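Local coordinates for protein nitrilotriacetate monooxygenase (Burkholderia pseudomallei, PDB 3SDO) that probably acts as an FMN-dependent monooxygenase of the NtaA/SnaA/DszA family, inserting oxygen from O2 into an organic substrate, at residues R45-A49 / L405-D410; I16-N22 / G397-T401. Numbering follows the deposited sequence.

Contact 1: R45-A49 / L405-D410; sequences RARRA and LDDFVD
Both segments are helical and run nearly parallel, their short axes at 14° with a closest approach of 10.7 Å; the CA atoms of Ala49 and Val409 lie 7.3 Å apart, those of Arg48 and Asp406 7.8 Å. Charge dominates this pairing. Arg45 (m, m, p) bends its guanidinium edge onto Asp406, NH2 and NH1 donating to OD1 at 2.9 and 3.1 Å, while Arg48 NE adds a weak bond to that same Asp406 OD1 at 3.2 Å. Arg48 (chi1 t, chi2 p) then reaches one helical turn further, to Asp410, in a bidentate salt bridge: NH1 to OD1 3.0 Å and NH2 to OD2 2.9 Å. The four residues thus form a salt-bridge network between helices 39-51 and 401-418, the helices that follow the adjacent parallel strands 11-15 and 393-396 of the TIM-type barrel of luciferase-like monooxygenases. Van der Waals contacts accompany the charges: Leu405 (t, p) places CD2 4.5 Å from Ala49 CB and 3.7 Å from the carbonyl Arg45 O, and Val409 CG2 lies over one face of the Arg48 guanidinium, 3.2 Å from NH1. As a knob into a hole, the Arg48 side chain sits among Leu405, Asp406, Val409 and Asp410.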
ATOM      1  N   ARG A  45       3.877  10.503  14.573  1.00 17.00           N
ATOM      2  CA  ARG A  45       4.218   9.359  15.403  1.00 17.16           C
ATOM      3  C   ARG A  45       5.408   8.561  14.857  1.00 17.48           C
ATOM      4  O   ARG A  45       6.281   8.166  15.622  1.00 17.66           O
ATOM      5  CB  ARG A  45       3.014   8.465  15.604  1.00 16.68           C
ATOM      6  CG  ARG A  45       1.816   9.145  16.272  1.00 15.39           C
ATOM      7  CD  ARG A  45       2.054   9.488  17.708  1.00 15.71           C
ATOM      8  NE  ARG A  45       2.791  10.740  17.888  1.00 16.44           N
ATOM      9  CZ  ARG A  45       3.236  11.201  19.050  1.00 18.37           C
ATOM     10  NH1 ARG A  45       3.896  12.361  19.092  1.00 19.19           N
ATOM     11  NH2 ARG A  45       3.014  10.530  20.172  1.00 20.58           N
ATOM     12  N   ALA A  46       5.466   8.333  13.546  1.00 17.90           N
ATOM     13  CA  ALA A  46       6.618   7.638  12.962  1.00 18.01           C
ATOM     14  C   ALA A  46       7.907   8.420  13.207  1.00 18.08           C
ATOM     15  O   ALA A  46       8.929   7.826  13.561  1.00 17.84           O
ATOM     16  CB  ALA A  46       6.412   7.359  11.445  1.00 17.68           C
ATOM     17  N   ARG A  47       7.848   9.747  13.057  1.00 18.41           N
ATOM     18  CA  ARG A  47       9.031  10.603  13.282  1.00 18.56           C
ATOM     19  C   ARG A  47       9.451  10.654  14.741  1.00 18.66           C
ATOM     20  O   ARG A  47      10.626  10.609  15.053  1.00 18.50           O
ATOM     21  CB  ARG A  47       8.793  12.016  12.750  1.00 18.33           C
ATOM     22  CG  ARG A  47       8.841  12.054  11.229  1.00 18.85           C
ATOM     23  CD  ARG A  47       8.501  13.418  10.717  1.00 20.10           C
ATOM     24  NE  ARG A  47       8.789  13.571   9.292  1.00 19.95           N
ATOM     25  CZ  ARG A  47       8.381  14.606   8.572  1.00 25.09           C
ATOM     26  NH1 ARG A  47       7.627  15.566   9.134  1.00 26.22           N
ATOM     27  NH2 ARG A  47       8.734  14.705   7.299  1.00 25.68           N
ATOM     28  N   ARG A  48       8.467  10.702  15.624  1.00 19.04           N
ATOM     29  CA  ARG A  48       8.699  10.655  17.066  1.00 18.80           C
ATOM     30  C   ARG A  48       9.452   9.383  17.434  1.00 18.18           C
ATOM     31  O   ARG A  48      10.447   9.425  18.168  1.00 18.73           O
ATOM     32  CB  ARG A  48       7.356  10.700  17.798  1.00 18.89           C
ATOM     33  CG  ARG A  48       7.427  11.052  19.265  1.00 19.66           C
ATOM     34  CD  ARG A  48       7.725  12.519  19.453  1.00 23.47           C
ATOM     35  NE  ARG A  48       7.352  12.994  20.778  1.00 26.27           N
ATOM     36  CZ  ARG A  48       8.147  13.014  21.844  1.00 26.14           C
ATOM     37  NH1 ARG A  48       9.404  12.596  21.785  1.00 27.33           N
ATOM     38  NH2 ARG A  48       7.681  13.496  22.974  1.00 27.06           N
ATOM     39  N   ALA A  49       8.983   8.248  16.926  1.00 17.35           N
ATOM     40  CA  ALA A  49       9.649   6.975  17.175  1.00 16.86           C
ATOM     41  C   ALA A  49      11.058   6.932  16.558  1.00 16.04           C
ATOM     42  O   ALA A  49      12.016   6.524  17.215  1.00 14.79           O
ATOM     43  CB  ALA A  49       8.786   5.802  16.656  1.00 15.47           C
ATOM     44  N   LEU A 405       3.265   7.039  23.536  1.00 18.12           N
ATOM     45  CA  LEU A 405       4.575   7.053  22.911  1.00 18.49           C
ATOM     46  C   LEU A 405       5.454   8.179  23.458  1.00 18.81           C
ATOM     47  O   LEU A 405       6.650   7.976  23.675  1.00 19.69           O
ATOM     48  CB  LEU A 405       4.451   7.187  21.394  1.00 18.56           C
ATOM     49  CG  LEU A 405       5.731   7.108  20.558  1.00 18.48           C
ATOM     50  CD1 LEU A 405       6.405   5.743  20.674  1.00 18.90           C
ATOM     51  CD2 LEU A 405       5.363   7.389  19.094  1.00 19.45           C
ATOM     52  N   ASP A 406       4.884   9.371  23.648  1.00 19.19           N
ATOM     53  CA  ASP A 406       5.640  10.490  24.203  1.00 19.94           C
ATOM     54  C   ASP A 406       6.283  10.086  25.536  1.00 20.47           C
ATOM     55  O   ASP A 406       7.481  10.294  25.738  1.00 20.59           O
ATOM     56  CB  ASP A 406       4.753  11.708  24.450  1.00 20.56           C
ATOM     57  CG  ASP A 406       4.227  12.332  23.168  1.00 22.01           C
ATOM     58  OD1 ASP A 406       4.650  11.942  22.064  1.00 25.22           O
ATOM     59  OD2 ASP A 406       3.393  13.231  23.271  1.00 22.77           O
ATOM     60  N   ASP A 407       5.480   9.529  26.445  1.00 20.99           N
ATOM     61  CA  ASP A 407       5.996   9.095  27.757  1.00 21.19           C
ATOM     62  C   ASP A 407       7.103   8.081  27.604  1.00 21.39           C
ATOM     63  O   ASP A 407       8.131   8.136  28.310  1.00 21.09           O
ATOM     64  CB  ASP A 407       4.910   8.447  28.613  1.00 21.72           C
ATOM     65  CG  ASP A 407       3.905   9.447  29.174  1.00 23.91           C
ATOM     66  OD1 ASP A 407       4.099  10.667  29.027  1.00 23.92           O
ATOM     67  OD2 ASP A 407       2.885   8.983  29.743  1.00 24.84           O
ATOM     68  N   PHE A 408       6.883   7.101  26.730  1.00 21.63           N
ATOM     69  CA  PHE A 408       7.836   6.025  26.595  1.00 21.92           C
ATOM     70  C   PHE A 408       9.175   6.552  26.074  1.00 22.26           C
ATOM     71  O   PHE A 408      10.234   6.254  26.639  1.00 21.77           O
ATOM     72  CB  PHE A 408       7.297   4.908  25.698  1.00 21.95           C
ATOM     73  CG  PHE A 408       8.247   3.780  25.539  1.00 24.10           C
ATOM     74  CD1 PHE A 408       9.132   3.758  24.471  1.00 27.21           C
ATOM     75  CD2 PHE A 408       8.300   2.765  26.488  1.00 26.70           C
ATOM     76  CE1 PHE A 408      10.048   2.730  24.337  1.00 28.75           C
ATOM     77  CE2 PHE A 408       9.211   1.746  26.358  1.00 28.10           C
ATOM     78  CZ  PHE A 408      10.091   1.731  25.281  1.00 27.54           C
ATOM     79  N   VAL A 409       9.140   7.348  25.010  1.00 22.63           N
ATOM     80  CA  VAL A 409      10.392   7.824  24.410  1.00 22.78           C
ATOM     81  C   VAL A 409      11.095   8.862  25.277  1.00 23.22           C
ATOM     82  O   VAL A 409      12.318   8.887  25.328  1.00 23.96           O
ATOM     83  CB  VAL A 409      10.212   8.360  22.941  1.00 22.99           C
ATOM     84  CG1 VAL A 409       9.686   7.254  22.034  1.00 23.35           C
ATOM     85  CG2 VAL A 409       9.319   9.563  22.880  1.00 24.83           C
ATOM     86  N   ASP A 410      10.340   9.707  25.966  1.00 23.82           N
ATOM     87  CA  ASP A 410      10.947  10.755  26.776  1.00 24.41           C
ATOM     88  C   ASP A 410      11.440  10.243  28.136  1.00 24.34           C
ATOM     89  O   ASP A 410      12.417  10.762  28.674  1.00 23.67           O
ATOM     90  CB  ASP A 410       9.974  11.929  26.957  1.00 25.79           C
ATOM     91  CG  ASP A 410       9.753  12.720  25.666  1.00 26.81           C
ATOM     92  OD1 ASP A 410      10.451  12.502  24.648  1.00 30.23           O
ATOM     93  OD2 ASP A 410       8.866  13.571  25.668  1.00 32.05           O
TER

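Contact 2: I16-N22 / G397-T401; sequences IQGAGAN and GLPVT
This is a buried loop-to-loop contact made largely by backbone hydrogen bonds, where the chain leaves two neighbouring parallel barrel strands, 11-15 and 393-396. Neither segment has regular secondary structure; in 16-22 a type II' beta turn spans Gln17 to Gly20, closed by Gly20 N to Gln17 O at 3.0 Å, with Gly18 at phi/psi 51/-125. Three main-chain bonds set the register: Thr401 N to Ala19 O 2.9 Å, Ala21 N to Leu398 O 2.9 Å and Asn22 N to Pro399 O 3.0 Å. Gly20 and Val400 approach to 4.1 Å between CA atoms. At Gly20 (162/167) a CB would fall 2.1 Å from Pro399 O; instead its CA makes a CA-H...O contact with that oxygen at 3.3 Å. Thr401 (chi1 -43°) donates OG1 to Gly18 O at 2.6 Å, and a water 3.0 Å from Thr401 OG1 continues to Gln17 N at 3.2 Å. The Gln17 side chain is about 8 Å from those of Asp61 and Thr98, residues predicted to bind FMN, so the turn probably borders the flavin pocket. Ile16 and Thr401 pack on helix 39-51, Asn22 and Pro399 on helix 281-292, while backbone hydrogen bonds join Ile16 to Phe58 of strand 56-59 and Gly397 to Ile273 of strand 268-277.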
ATOM      1  N   ILE A  16       1.722   1.199  15.238  1.00 21.82           N
ATOM      2  CA  ILE A  16       0.953   2.436  15.156  1.00 21.83           C
ATOM      3  C   ILE A  16      -0.462   2.084  14.730  1.00 22.27           C
ATOM      4  O   ILE A  16      -0.773   2.022  13.542  1.00 23.33           O
ATOM      5  CB  ILE A  16       1.606   3.457  14.229  1.00 21.94           C
ATOM      6  CG1 ILE A  16       3.087   3.606  14.580  1.00 21.65           C
ATOM      7  CG2 ILE A  16       0.899   4.785  14.344  1.00 21.93           C
ATOM      8  CD1 ILE A  16       3.815   4.618  13.723  1.00 20.39           C
ATOM      9  N   GLN A  17      -1.307   1.807  15.723  1.00 22.12           N
ATOM     10  CA  GLN A  17      -2.681   1.418  15.506  1.00 21.51           C
ATOM     11  C   GLN A  17      -3.566   2.667  15.579  1.00 21.44           C
ATOM     12  O   GLN A  17      -4.446   2.763  16.419  1.00 21.25           O
ATOM     13  CB  GLN A  17      -3.096   0.408  16.570  1.00 22.22           C
ATOM     14  CG  GLN A  17      -4.360  -0.370  16.286  1.00 23.08           C
ATOM     15  CD  GLN A  17      -4.155  -1.494  15.282  1.00 25.43           C
ATOM     16  OE1 GLN A  17      -3.335  -1.383  14.378  1.00 25.41           O
ATOM     17  NE2 GLN A  17      -4.948  -2.563  15.410  1.00 25.65           N
ATOM     18  N   GLY A  18      -3.322   3.608  14.670  1.00 19.92           N
ATOM     19  CA  GLY A  18      -4.047   4.860  14.649  1.00 19.62           C
ATOM     20  C   GLY A  18      -4.021   5.499  16.014  1.00 18.62           C
ATOM     21  O   GLY A  18      -2.955   5.644  16.620  1.00 18.22           O
ATOM     22  N   ALA A  19      -5.202   5.786  16.528  1.00 18.49           N
ATOM     23  CA  ALA A  19      -5.369   6.416  17.839  1.00 18.73           C
ATOM     24  C   ALA A  19      -4.726   5.669  18.985  1.00 18.81           C
ATOM     25  O   ALA A  19      -4.299   6.293  19.960  1.00 19.79           O
ATOM     26  CB  ALA A  19      -6.862   6.648  18.145  1.00 18.82           C
ATOM     27  N   GLY A  20      -4.688   4.342  18.912  1.00 19.34           N
ATOM     28  CA  GLY A  20      -4.087   3.555  19.973  1.00 19.33           C
ATOM     29  C   GLY A  20      -4.504   2.103  19.961  1.00 19.88           C
ATOM     30  O   GLY A  20      -5.452   1.723  19.280  1.00 19.50           O
ATOM     31  N   ALA A  21      -3.789   1.300  20.731  1.00 19.92           N
ATOM     32  CA  ALA A  21      -4.107  -0.119  20.884  1.00 20.91           C
ATOM     33  C   ALA A  21      -5.421  -0.299  21.634  1.00 21.72           C
ATOM     34  O   ALA A  21      -6.117  -1.308  21.441  1.00 21.67           O
ATOM     35  CB  ALA A  21      -2.981  -0.855  21.607  1.00 21.09           C
ATOM     36  N   ASN A  22      -5.770   0.668  22.489  1.00 21.83           N
ATOM     37  CA  ASN A  22      -7.077   0.641  23.147  1.00 22.86           C
ATOM     38  C   ASN A  22      -8.161   0.996  22.115  1.00 23.64           C
ATOM     39  O   ASN A  22      -8.053   2.004  21.399  1.00 23.02           O
ATOM     40  CB  ASN A  22      -7.114   1.586  24.356  1.00 22.96           C
ATOM     41  CG  ASN A  22      -8.434   1.524  25.108  1.00 24.49           C
ATOM     42  OD1 ASN A  22      -9.471   1.937  24.586  1.00 25.05           O
ATOM     43  ND2 ASN A  22      -8.414   0.967  26.314  1.00 22.36           N
ATOM     44  N   GLY A 397       2.817  -1.604  21.871  1.00 22.20           N
ATOM     45  CA  GLY A 397       1.412  -1.442  21.520  1.00 22.24           C
ATOM     46  C   GLY A 397       0.780  -0.552  22.559  1.00 22.46           C
ATOM     47  O   GLY A 397       0.144  -1.045  23.490  1.00 22.40           O
ATOM     48  N   LEU A 398       0.967   0.761  22.417  1.00 21.63           N
ATOM     49  CA  LEU A 398       0.590   1.678  23.486  1.00 21.69           C
ATOM     50  C   LEU A 398      -0.919   1.921  23.468  1.00 20.83           C
ATOM     51  O   LEU A 398      -1.512   2.093  22.406  1.00 20.72           O
ATOM     52  CB  LEU A 398       1.369   2.987  23.403  1.00 22.31           C
ATOM     53  CG  LEU A 398       2.859   2.739  23.675  1.00 24.67           C
ATOM     54  CD1 LEU A 398       3.738   3.645  22.846  1.00 24.12           C
ATOM     55  CD2 LEU A 398       3.152   2.826  25.193  1.00 26.03           C
ATOM     56  N   PRO A 399      -1.552   1.921  24.656  1.00 19.86           N
ATOM     57  CA  PRO A 399      -2.998   2.075  24.706  1.00 19.98           C
ATOM     58  C   PRO A 399      -3.498   3.321  23.931  1.00 19.79           C
ATOM     59  O   PRO A 399      -4.498   3.253  23.221  1.00 19.29           O
ATOM     60  CB  PRO A 399      -3.282   2.189  26.221  1.00 20.82           C
ATOM     61  CG  PRO A 399      -2.220   1.452  26.853  1.00 20.23           C
ATOM     62  CD  PRO A 399      -0.985   1.705  25.997  1.00 20.16           C
ATOM     63  N   VAL A 400      -2.772   4.432  24.059  1.00 19.29           N
ATOM     64  CA  VAL A 400      -3.060   5.666  23.332  1.00 19.62           C
ATOM     65  C   VAL A 400      -1.737   6.114  22.694  1.00 19.63           C
ATOM     66  O   VAL A 400      -0.757   6.330  23.401  1.00 19.90           O
ATOM     67  CB  VAL A 400      -3.635   6.762  24.278  1.00 20.56           C
ATOM     68  CG1 VAL A 400      -3.776   8.103  23.544  1.00 20.76           C
ATOM     69  CG2 VAL A 400      -5.001   6.337  24.858  1.00 20.51           C
ATOM     70  N   THR A 401      -1.715   6.219  21.368  1.00 19.84           N
ATOM     71  CA  THR A 401      -0.489   6.464  20.604  1.00 20.43           C
ATOM     72  C   THR A 401       0.125   7.860  20.873  1.00 20.61           C
ATOM     73  O   THR A 401       1.331   8.062  20.691  1.00 20.98           O
ATOM     74  CB  THR A 401      -0.754   6.325  19.086  1.00 20.70           C
ATOM     75  OG1 THR A 401      -1.584   5.172  18.825  1.00 21.87           O
ATOM     76  CG2 THR A 401       0.554   6.201  18.323  1.00 21.30           C
TER
HETATM   77  O   HOH W   1      -0.772   2.315  18.884  1.00 39.21           O

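Both contacts join the same two neighbouring beta-alpha units of the barrel: contact 2 through the loops that follow strands 11-15 and 393-396, contact 1 through helices 39-51 and 401-418 further along. Their centres are 12 Å apart, and place and chemistry change together. Contact 2, its centre about 11 Å from that of the chain and nine of its twelve touching residues buried, depends mostly on main-chain polar groups; contact 1, its centre about 17 Å away and partly buried, uses charged side chains, with a small apolar contribution from Leu405, Val409 and Ala49. The two meet directly: Arg45 NH2 lies 3.0 Å from Thr401 O, a probable hydrogen bond. Leu398 CD1 also packs 3.5 Å from Leu405 N.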